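Local coordinates for mitogen-activated protein kinase, putative (Map kinase-like protein) (Leishmania major, PDB 3PG1), which probably phosphorylates proteins on serine or threonine, using ATP as phosphate donor, as a MAP kinase of the parasite, at residues Met10-Ala15 / Ile51-Asn56; Ile129-Gln134 / Phe228-Leu233; Arg197-Pro202 / Met224-Asn229. All blocks are in the same frame, centred on the assembly; numbering follows the deposited sequence.

Interaction 1 (Met10-Ala15 / Ile51-Asn56); sequences MRDLIA and IKRVFN
Arg-53 NH2 lies 3.9 Å from Asp-12 OD2, a long salt bridge that illustrates how opposite charges can attract without a directed bond. The carboxylate oxygen is far from the guanidinium plane, so the attraction is one of charges alone, and the two planes are 34° apart. Asp-12 CB hangs over one face of the guanidinium, 3.7 Å above the plane and nearer its border than its centre. The stronger polar partner of Arg-53 is Glu-16, one turn farther along the same helix, which takes NE in a salt bridge; two acids of helix 7-19 therefore attend this one cation. With CG anti to the backbone N (chi1 -176°) and the chain extended as far as NE, Arg-53 carries its charge out to the helix. The rest of the contact is apolar. Leu-13 sets CD2 3.9 Å from Ile-51 CG2, while its CD1 is 4.1 Å from Arg-53 CB, and Val-26 and Tyr-110 add to the surroundings of Leu-13. The axes of segments 10-15 and 51-54 run nearly perpendicular, 95° apart. Lys-52 points to the other side of strand 48-54, as befits the Ala-Ile-Lys strand of the protein kinase N-lobe sheet, here packed against an N-terminal helix.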
loop_
_atom_site.group_PDB
_atom_site.type_symbol
_atom_site.label_atom_id
_atom_site.label_comp_id
_atom_site.label_asym_id
_atom_site.label_seq_id
_atom_site.Cartn_x
_atom_site.Cartn_y
_atom_site.Cartn_z
ATOM N N MET A 10 -19.166 -17.595 -4.300
ATOM C CA MET A 10 -20.136 -17.192 -3.283
ATOM C C MET A 10 -20.807 -18.428 -2.651
ATOM O O MET A 10 -20.873 -18.523 -1.424
ATOM C CB MET A 10 -21.180 -16.258 -3.914
ATOM C CG MET A 10 -22.181 -15.724 -2.931
ATOM S SD MET A 10 -22.274 -13.931 -2.972
ATOM C CE MET A 10 -23.328 -13.693 -4.409
ATOM N N ARG A 11 -21.281 -19.372 -3.498
ATOM C CA ARG A 11 -21.929 -20.618 -3.092
ATOM C C ARG A 11 -20.974 -21.476 -2.239
ATOM O O ARG A 11 -21.385 -21.957 -1.178
ATOM C CB ARG A 11 -22.450 -21.368 -4.339
ATOM C CG ARG A 11 -23.092 -22.739 -4.093
ATOM C CD ARG A 11 -23.813 -23.294 -5.324
ATOM N NE ARG A 11 -22.980 -23.305 -6.533
ATOM C CZ ARG A 11 -23.187 -22.533 -7.596
ATOM N NH1 ARG A 11 -24.212 -21.690 -7.625
ATOM N NH2 ARG A 11 -22.367 -22.596 -8.638
ATOM N N ASP A 12 -19.694 -21.619 -2.675
ATOM C CA ASP A 12 -18.660 -22.371 -1.942
ATOM C C ASP A 12 -18.415 -21.753 -0.553
ATOM O O ASP A 12 -18.435 -22.476 0.451
ATOM C CB ASP A 12 -17.333 -22.452 -2.738
ATOM C CG ASP A 12 -17.307 -23.439 -3.905
ATOM O OD1 ASP A 12 -18.187 -24.337 -3.951
ATOM O OD2 ASP A 12 -16.377 -23.346 -4.744
ATOM N N LEU A 13 -18.227 -20.417 -0.505
ATOM C CA LEU A 13 -18.000 -19.679 0.732
ATOM C C LEU A 13 -19.173 -19.792 1.710
ATOM O O LEU A 13 -18.935 -20.072 2.888
ATOM C CB LEU A 13 -17.665 -18.206 0.458
ATOM C CG LEU A 13 -17.246 -17.369 1.684
ATOM C CD1 LEU A 13 -15.909 -17.815 2.233
ATOM C CD2 LEU A 13 -17.203 -15.910 1.349
ATOM N N ILE A 14 -20.431 -19.578 1.225
ATOM C CA ILE A 14 -21.647 -19.667 2.054
ATOM C C ILE A 14 -21.687 -21.019 2.781
ATOM O O ILE A 14 -21.768 -21.044 4.011
ATOM C CB ILE A 14 -22.962 -19.361 1.258
ATOM C CG1 ILE A 14 -23.014 -17.872 0.833
ATOM C CG2 ILE A 14 -24.225 -19.747 2.069
ATOM C CD1 ILE A 14 -24.143 -17.473 -0.189
ATOM N N ALA A 15 -21.571 -22.132 2.016
ATOM C CA ALA A 15 -21.596 -23.507 2.544
ATOM C C ALA A 15 -20.477 -23.740 3.574
ATOM O O ALA A 15 -20.757 -24.214 4.674
ATOM C CB ALA A 15 -21.487 -24.509 1.405
ATOM N N ILE A 51 -14.615 -10.846 2.651
ATOM C CA ILE A 51 -14.185 -12.199 3.013
ATOM C C ILE A 51 -13.446 -12.864 1.855
ATOM O O ILE A 51 -14.055 -13.226 0.834
ATOM C CB ILE A 51 -15.318 -13.075 3.605
ATOM C CG1 ILE A 51 -15.996 -12.373 4.824
ATOM C CG2 ILE A 51 -14.772 -14.462 3.986
ATOM C CD1 ILE A 51 -17.479 -12.753 5.052
ATOM N N LYS A 52 -12.121 -13.014 2.033
ATOM C CA LYS A 52 -11.231 -13.649 1.069
ATOM C C LYS A 52 -11.082 -15.127 1.401
ATOM O O LYS A 52 -10.826 -15.488 2.554
ATOM C CB LYS A 52 -9.861 -12.944 1.035
ATOM C CG LYS A 52 -8.966 -13.388 -0.126
ATOM C CD LYS A 52 -7.634 -12.655 -0.095
ATOM C CE LYS A 52 -6.574 -13.308 -0.948
ATOM N NZ LYS A 52 -5.258 -12.615 -0.820
ATOM N N ARG A 53 -11.251 -15.974 0.381
ATOM C CA ARG A 53 -11.158 -17.430 0.466
ATOM C C ARG A 53 -9.976 -17.885 -0.400
ATOM O O ARG A 53 -10.010 -17.719 -1.615
ATOM C CB ARG A 53 -12.485 -18.060 -0.013
ATOM C CG ARG A 53 -12.589 -19.577 0.093
ATOM C CD ARG A 53 -13.760 -20.036 -0.751
ATOM N NE ARG A 53 -13.918 -21.490 -0.795
ATOM C CZ ARG A 53 -13.563 -22.259 -1.823
ATOM N NH1 ARG A 53 -12.986 -21.722 -2.892
ATOM N NH2 ARG A 53 -13.782 -23.568 -1.788
ATOM N N VAL A 54 -8.933 -18.427 0.243
ATOM C CA VAL A 54 -7.706 -18.919 -0.390
ATOM C C VAL A 54 -7.803 -20.454 -0.418
ATOM O O VAL A 54 -7.807 -21.093 0.641
ATOM C CB VAL A 54 -6.434 -18.434 0.364
ATOM C CG1 VAL A 54 -5.165 -19.011 -0.254
ATOM C CG2 VAL A 54 -6.360 -16.903 0.439
ATOM N N PHE A 55 -7.907 -21.035 -1.630
ATOM C CA PHE A 55 -8.006 -22.481 -1.804
ATOM C C PHE A 55 -7.081 -23.005 -2.922
ATOM O O PHE A 55 -5.970 -23.468 -2.630
ATOM C CB PHE A 55 -9.481 -22.924 -1.967
ATOM C CG PHE A 55 -9.740 -24.391 -2.261
ATOM C CD1 PHE A 55 -9.104 -25.391 -1.528
ATOM C CD2 PHE A 55 -10.671 -24.770 -3.224
ATOM C CE1 PHE A 55 -9.360 -26.741 -1.789
ATOM C CE2 PHE A 55 -10.931 -26.119 -3.476
ATOM C CZ PHE A 55 -10.279 -27.096 -2.753
ATOM N N ASN A 56 -7.529 -22.920 -4.187
ATOM C CA ASN A 56 -6.776 -23.421 -5.330
ATOM C C ASN A 56 -6.383 -22.369 -6.375
ATOM O O ASN A 56 -6.790 -21.203 -6.300
ATOM C CB ASN A 56 -7.509 -24.608 -5.967
ATOM C CG ASN A 56 -7.523 -25.860 -5.118
ATOM O OD1 ASN A 56 -6.828 -25.974 -4.101
ATOM N ND2 ASN A 56 -8.314 -26.839 -5.521
#

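Interaction 2 (Ile129-Gln134 / Phe228-Leu233); sequences IVISPQ and FNRKAL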
loop_
_atom_site.group_PDB
_atom_site.type_symbol
_atom_site.label_atom_id
_atom_site.label_comp_id
_atom_site.label_asym_id
_atom_site.label_seq_id
_atom_site.Cartn_x
_atom_site.Cartn_y
_atom_site.Cartn_z
ATOM N N ILE A 129 -17.309 15.902 -5.918
ATOM C CA ILE A 129 -16.721 15.983 -4.587
ATOM C C ILE A 129 -15.730 17.145 -4.501
ATOM O O ILE A 129 -14.824 17.264 -5.325
ATOM C CB ILE A 129 -16.092 14.618 -4.146
ATOM C CG1 ILE A 129 -17.172 13.502 -4.029
ATOM C CG2 ILE A 129 -15.267 14.756 -2.840
ATOM C CD1 ILE A 129 -16.631 12.035 -3.687
ATOM N N VAL A 130 -15.913 17.996 -3.494
ATOM C CA VAL A 130 -15.007 19.102 -3.195
ATOM C C VAL A 130 -13.930 18.526 -2.257
ATOM O O VAL A 130 -14.267 17.915 -1.243
ATOM C CB VAL A 130 -15.738 20.303 -2.513
ATOM C CG1 VAL A 130 -14.762 21.436 -2.176
ATOM C CG2 VAL A 130 -16.899 20.820 -3.364
ATOM N N ILE A 131 -12.647 18.694 -2.612
ATOM C CA ILE A 131 -11.549 18.306 -1.745
ATOM C C ILE A 131 -10.894 19.603 -1.302
ATOM O O ILE A 131 -10.037 20.149 -1.998
ATOM C CB ILE A 131 -10.533 17.251 -2.284
ATOM C CG1 ILE A 131 -11.244 16.077 -2.990
ATOM C CG2 ILE A 131 -9.689 16.759 -1.089
ATOM C CD1 ILE A 131 -10.278 15.025 -3.643
ATOM N N SER A 132 -11.323 20.104 -0.169
ATOM C CA SER A 132 -10.846 21.371 0.373
ATOM C C SER A 132 -9.401 21.282 0.928
ATOM O O SER A 132 -8.943 20.177 1.233
ATOM C CB SER A 132 -11.812 21.854 1.454
ATOM O OG SER A 132 -11.534 21.227 2.698
ATOM N N PRO A 133 -8.681 22.430 1.099
ATOM C CA PRO A 133 -7.343 22.364 1.724
ATOM C C PRO A 133 -7.400 21.743 3.132
ATOM O O PRO A 133 -6.451 21.078 3.515
ATOM C CB PRO A 133 -6.881 23.828 1.799
ATOM C CG PRO A 133 -7.825 24.615 0.951
ATOM C CD PRO A 133 -9.089 23.829 0.804
ATOM N N GLN A 134 -8.510 21.919 3.882
ATOM C CA GLN A 134 -8.644 21.301 5.218
ATOM C C GLN A 134 -8.714 19.770 5.084
ATOM O O GLN A 134 -8.114 19.065 5.891
ATOM C CB GLN A 134 -9.880 21.842 5.991
ATOM C CG GLN A 134 -9.738 23.304 6.438
ATOM C CD GLN A 134 -9.898 24.369 5.343
ATOM O OE1 GLN A 134 -10.345 24.113 4.206
ATOM N NE2 GLN A 134 -9.527 25.603 5.675
ATOM N N PHE A 228 -4.678 18.294 -4.690
ATOM C CA PHE A 228 -4.862 19.720 -4.997
ATOM C C PHE A 228 -5.298 19.878 -6.464
ATOM O O PHE A 228 -6.258 20.601 -6.763
ATOM C CB PHE A 228 -3.562 20.513 -4.793
ATOM C CG PHE A 228 -3.245 20.872 -3.363
ATOM C CD1 PHE A 228 -3.878 21.949 -2.743
ATOM C CD2 PHE A 228 -2.301 20.138 -2.635
ATOM C CE1 PHE A 228 -3.619 22.254 -1.402
ATOM C CE2 PHE A 228 -2.019 20.458 -1.303
ATOM C CZ PHE A 228 -2.664 21.530 -0.700
ATOM N N ASN A 229 -4.558 19.216 -7.370
ATOM C CA ASN A 229 -4.755 19.293 -8.817
ATOM C C ASN A 229 -5.933 18.519 -9.366
ATOM O O ASN A 229 -6.427 18.876 -10.442
ATOM C CB ASN A 229 -3.458 18.933 -9.557
ATOM C CG ASN A 229 -2.347 19.937 -9.329
ATOM O OD1 ASN A 229 -2.548 20.965 -8.693
ATOM N ND2 ASN A 229 -1.127 19.640 -9.779
ATOM N N ARG A 230 -6.367 17.447 -8.668
ATOM C CA ARG A 230 -7.466 16.557 -9.094
ATOM C C ARG A 230 -7.040 15.789 -10.363
ATOM O O ARG A 230 -7.875 15.303 -11.111
ATOM C CB ARG A 230 -8.817 17.318 -9.289
ATOM C CG ARG A 230 -9.279 18.070 -8.037
ATOM C CD ARG A 230 -9.425 17.161 -6.821
ATOM N NE ARG A 230 -10.560 16.234 -6.940
ATOM C CZ ARG A 230 -11.810 16.514 -6.577
ATOM N NH1 ARG A 230 -12.757 15.601 -6.692
ATOM N NH2 ARG A 230 -12.118 17.713 -6.103
ATOM N N LYS A 231 -5.714 15.669 -10.570
ATOM C CA LYS A 231 -5.104 15.018 -11.724
ATOM C C LYS A 231 -3.717 14.572 -11.285
ATOM O O LYS A 231 -3.039 15.327 -10.572
ATOM C CB LYS A 231 -5.024 16.022 -12.885
ATOM C CG LYS A 231 -4.525 15.446 -14.198
ATOM C CD LYS A 231 -4.964 16.297 -15.395
ATOM C CE LYS A 231 -4.165 17.561 -15.622
ATOM N NZ LYS A 231 -4.625 18.272 -16.849
ATOM N N ALA A 232 -3.291 13.355 -11.685
ATOM C CA ALA A 232 -1.957 12.877 -11.283
ATOM C C ALA A 232 -0.888 13.820 -11.805
ATOM O O ALA A 232 -1.050 14.453 -12.858
ATOM C CB ALA A 232 -1.711 11.435 -11.720
ATOM N N LEU A 233 0.138 13.984 -11.013
ATOM C CA LEU A 233 1.226 14.911 -11.249
ATOM C C LEU A 233 2.160 14.523 -12.403
ATOM O O LEU A 233 2.513 15.381 -13.192
ATOM C CB LEU A 233 2.035 15.051 -9.932
ATOM C CG LEU A 233 3.147 16.065 -9.927
ATOM C CD1 LEU A 233 2.626 17.420 -10.345
ATOM C CD2 LEU A 233 3.789 16.142 -8.543
#
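The end of helix 214-229, the αF helix of the kinase C-lobe, meets the loop that leads into helix 133-152, and a single arginine makes most of the join. Arg-230 is the first residue to leave the helix, and its positive phi of 67° turns the chain out of the helical path with CB directed at residues 129-131. The guanidinium then grips one backbone carbonyl end-on: Arg-230 NH2 is 2.9 Å and NH1 3.0 Å from Ile-129 O. Both bonds share this oxygen, which sits at the edge of the guanidinium within a few degrees of its plane, and neither N-H is straight, the NH2 bond having an angle of 149° at the hydrogen. Bends at chi2 and chi3 fold the arginine chain toward this carbonyl.

In the C-lobe the αD and αE helices are joined by this loop, and Arg-230 also holds the end of αD, since NE donates to Ile-124 O and NH1 weakly to Val-123 O. Carbonyls at the C-terminal end of helix 120-125 probably favour the positive charge there. Ile-131 CD1 lies over one face of the guanidinium, 3.5 Å from Arg-230 NE, the two side chains crossing at a slant; Ile-131 CG1 is 3.6 Å from Arg-230 NH2. Just before helix 133-152 begins, the same isoleucine packs against Val-123 and Ile-124 of helix 120-125 and against Ile-136.

Interaction 3 (Arg197-Pro202 / Met224-Asn229); sequences RWYRAP and MAEMFN
Tyr-199 and Glu-226 meet with their side chains at about a right angle, yet their flat groups are nearly coplanar, the ring and carboxylate planes being only 27° apart. This geometry lets the tyrosine hydroxyl donate in a short hydrogen bond of 2.6 Å from OH to Glu-226 OE1. The acceptor uses its syn lone pair, the one on the side of the other oxygen, and OE2 is accordingly not far off, at 3.3 Å from Tyr-199 OH. OE1 lies at the edge of the ring, in its plane, and is also 3.1 Å from Tyr-199 CE1. Glu-226 gets there with CG anti to the backbone N (chi1 -171°) and an extended chain beyond it, which spans the 10.4 Å between the CA atoms of the two residues together with the length of the tyrosine. Both residues are buried, so the hydroxyl gives a sheltered carboxylate oxygen a partner; the shortness of the bond is consistent with a charged acceptor.

The tyrosine is held at its other end as well, since its carbonyl oxygen accepts from Ser-219 OG, on helix 214-229 like Glu-226, and its side chain touches Pro-162 and Cys-222. Next to it, Arg-200 forms a salt bridge with Asp-159 of the His-Arg-Asp sequence. Tying residues 197-202 to helix 214-229 in this way is characteristic of the protein kinase C-lobe, where the end of the activation segment, running into the Ala-Pro-Glu motif, is anchored on αF.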
loop_
_atom_site.group_PDB
_atom_site.type_symbol
_atom_site.label_atom_id
_atom_site.label_comp_id
_atom_site.label_asym_id
_atom_site.label_seq_id
_atom_site.Cartn_x
_atom_site.Cartn_y
_atom_site.Cartn_z
ATOM N N ARG A 197 2.816 3.236 -12.418
ATOM C CA ARG A 197 4.110 3.804 -12.800
ATOM C C ARG A 197 4.187 5.327 -12.395
ATOM O O ARG A 197 5.249 5.834 -12.051
ATOM C CB ARG A 197 4.345 3.601 -14.316
ATOM C CG ARG A 197 3.133 3.903 -15.250
ATOM C CD ARG A 197 3.438 3.729 -16.728
ATOM N NE ARG A 197 2.534 4.500 -17.585
ATOM C CZ ARG A 197 1.385 4.040 -18.074
ATOM N NH1 ARG A 197 0.990 2.799 -17.803
ATOM N NH2 ARG A 197 0.624 4.814 -18.846
ATOM N N TRP A 198 3.025 6.001 -12.327
ATOM C CA TRP A 198 2.898 7.424 -12.015
ATOM C C TRP A 198 3.340 7.870 -10.616
ATOM O O TRP A 198 3.634 9.057 -10.427
ATOM C CB TRP A 198 1.470 7.926 -12.316
ATOM C CG TRP A 198 0.999 7.788 -13.744
ATOM C CD1 TRP A 198 1.748 7.446 -14.844
ATOM C CD2 TRP A 198 -0.306 8.103 -14.233
ATOM N NE1 TRP A 198 0.976 7.499 -15.979
ATOM C CE2 TRP A 198 -0.301 7.877 -15.633
ATOM C CE3 TRP A 198 -1.511 8.512 -13.613
ATOM C CZ2 TRP A 198 -1.435 8.110 -16.436
ATOM C CZ3 TRP A 198 -2.636 8.711 -14.404
ATOM C CH2 TRP A 198 -2.593 8.514 -15.798
ATOM N N TYR A 199 3.418 6.933 -9.654
ATOM C CA TYR A 199 3.753 7.255 -8.253
ATOM C C TYR A 199 5.102 6.722 -7.826
ATOM O O TYR A 199 5.403 6.788 -6.654
ATOM C CB TYR A 199 2.635 6.715 -7.315
ATOM C CG TYR A 199 1.259 7.188 -7.750
ATOM C CD1 TYR A 199 0.696 8.343 -7.214
ATOM C CD2 TYR A 199 0.541 6.505 -8.737
ATOM C CE1 TYR A 199 -0.538 8.821 -7.662
ATOM C CE2 TYR A 199 -0.683 6.980 -9.200
ATOM C CZ TYR A 199 -1.226 8.131 -8.649
ATOM O OH TYR A 199 -2.450 8.591 -9.079
ATOM N N ARG A 200 5.897 6.163 -8.760
ATOM C CA ARG A 200 7.190 5.545 -8.453
ATOM C C ARG A 200 8.278 6.587 -8.346
ATOM O O ARG A 200 8.458 7.409 -9.249
ATOM C CB ARG A 200 7.577 4.500 -9.525
ATOM C CG ARG A 200 6.557 3.378 -9.684
ATOM C CD ARG A 200 7.126 2.010 -9.387
ATOM N NE ARG A 200 6.170 0.947 -9.712
ATOM C CZ ARG A 200 5.160 0.564 -8.932
ATOM N NH1 ARG A 200 4.940 1.167 -7.770
ATOM N NH2 ARG A 200 4.335 -0.397 -9.330
ATOM N N ALA A 201 9.046 6.490 -7.264
ATOM C CA ALA A 201 10.165 7.361 -6.947
ATOM C C ALA A 201 11.194 7.216 -8.063
ATOM O O ALA A 201 11.272 6.136 -8.657
ATOM C CB ALA A 201 10.762 6.937 -5.613
ATOM N N PRO A 202 11.997 8.259 -8.343
ATOM C CA PRO A 202 13.050 8.143 -9.402
ATOM C C PRO A 202 13.952 6.926 -9.251
ATOM O O PRO A 202 14.166 6.228 -10.235
ATOM C CB PRO A 202 13.828 9.456 -9.257
ATOM C CG PRO A 202 12.778 10.418 -8.749
ATOM C CD PRO A 202 11.979 9.615 -7.767
ATOM N N MET A 224 -0.335 13.902 -2.570
ATOM C CA MET A 224 -0.642 15.243 -2.041
ATOM C C MET A 224 -0.927 16.228 -3.203
ATOM O O MET A 224 -1.978 16.853 -3.212
ATOM C CB MET A 224 0.513 15.751 -1.176
ATOM C CG MET A 224 0.172 17.051 -0.484
ATOM S SD MET A 224 1.268 17.434 0.875
ATOM C CE MET A 224 0.761 19.170 1.178
ATOM N N ALA A 225 -0.000 16.351 -4.170
ATOM C CA ALA A 225 -0.180 17.238 -5.356
ATOM C C ALA A 225 -1.447 16.874 -6.145
ATOM O O ALA A 225 -2.194 17.752 -6.613
ATOM C CB ALA A 225 1.050 17.148 -6.266
ATOM N N GLU A 226 -1.737 15.580 -6.223
ATOM C CA GLU A 226 -2.894 15.100 -6.957
ATOM C C GLU A 226 -4.201 15.513 -6.292
ATOM O O GLU A 226 -5.177 15.761 -6.990
ATOM C CB GLU A 226 -2.841 13.585 -7.129
ATOM C CG GLU A 226 -3.913 13.053 -8.090
ATOM C CD GLU A 226 -3.760 11.587 -8.442
ATOM O OE1 GLU A 226 -2.642 11.031 -8.313
ATOM O OE2 GLU A 226 -4.779 10.978 -8.813
ATOM N N MET A 227 -4.230 15.591 -4.954
ATOM C CA MET A 227 -5.470 15.999 -4.288
ATOM C C MET A 227 -5.739 17.476 -4.553
ATOM O O MET A 227 -6.895 17.878 -4.575
ATOM C CB MET A 227 -5.393 15.727 -2.770
ATOM C CG MET A 227 -5.693 14.282 -2.413
ATOM S SD MET A 227 -5.905 13.996 -0.638
ATOM C CE MET A 227 -4.267 14.044 -0.150
ATOM N N PHE A 228 -4.678 18.294 -4.690
ATOM C CA PHE A 228 -4.862 19.720 -4.997
ATOM C C PHE A 228 -5.298 19.878 -6.464
ATOM O O PHE A 228 -6.258 20.601 -6.763
ATOM C CB PHE A 228 -3.562 20.513 -4.793
ATOM C CG PHE A 228 -3.245 20.872 -3.363
ATOM C CD1 PHE A 228 -3.878 21.949 -2.743
ATOM C CD2 PHE A 228 -2.301 20.138 -2.635
ATOM C CE1 PHE A 228 -3.619 22.254 -1.402
ATOM C CE2 PHE A 228 -2.019 20.458 -1.303
ATOM C CZ PHE A 228 -2.664 21.530 -0.700
ATOM N N ASN A 229 -4.558 19.216 -7.370
ATOM C CA ASN A 229 -4.755 19.293 -8.817
ATOM C C ASN A 229 -5.933 18.519 -9.366
ATOM O O ASN A 229 -6.427 18.876 -10.442
ATOM C CB ASN A 229 -3.458 18.933 -9.557
ATOM C CG ASN A 229 -2.347 19.937 -9.329
ATOM O OD1 ASN A 229 -2.548 20.965 -8.693
ATOM N ND2 ASN A 229 -1.127 19.640 -9.779
#

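From the N terminus, interaction 1 closes first, bringing helix 7-19 onto strand 48-54 within the N-lobe, and it is complete before the others open. Interaction 2 then spans the long excursion from the loop at 129-134 to the end of helix 214-229. Interaction 3 opens within that span, at 197-202, and both end on the same stretch of helix 214-229, sharing Phe-228 and Asn-229. They touch directly: Ala-232 CB is 3.5 Å from Trp-198 CE3. Together they draw the αD-αE loop and the end of the activation segment onto αF, while interaction 1 stands apart, its centre about 36 Å from that of interaction 3.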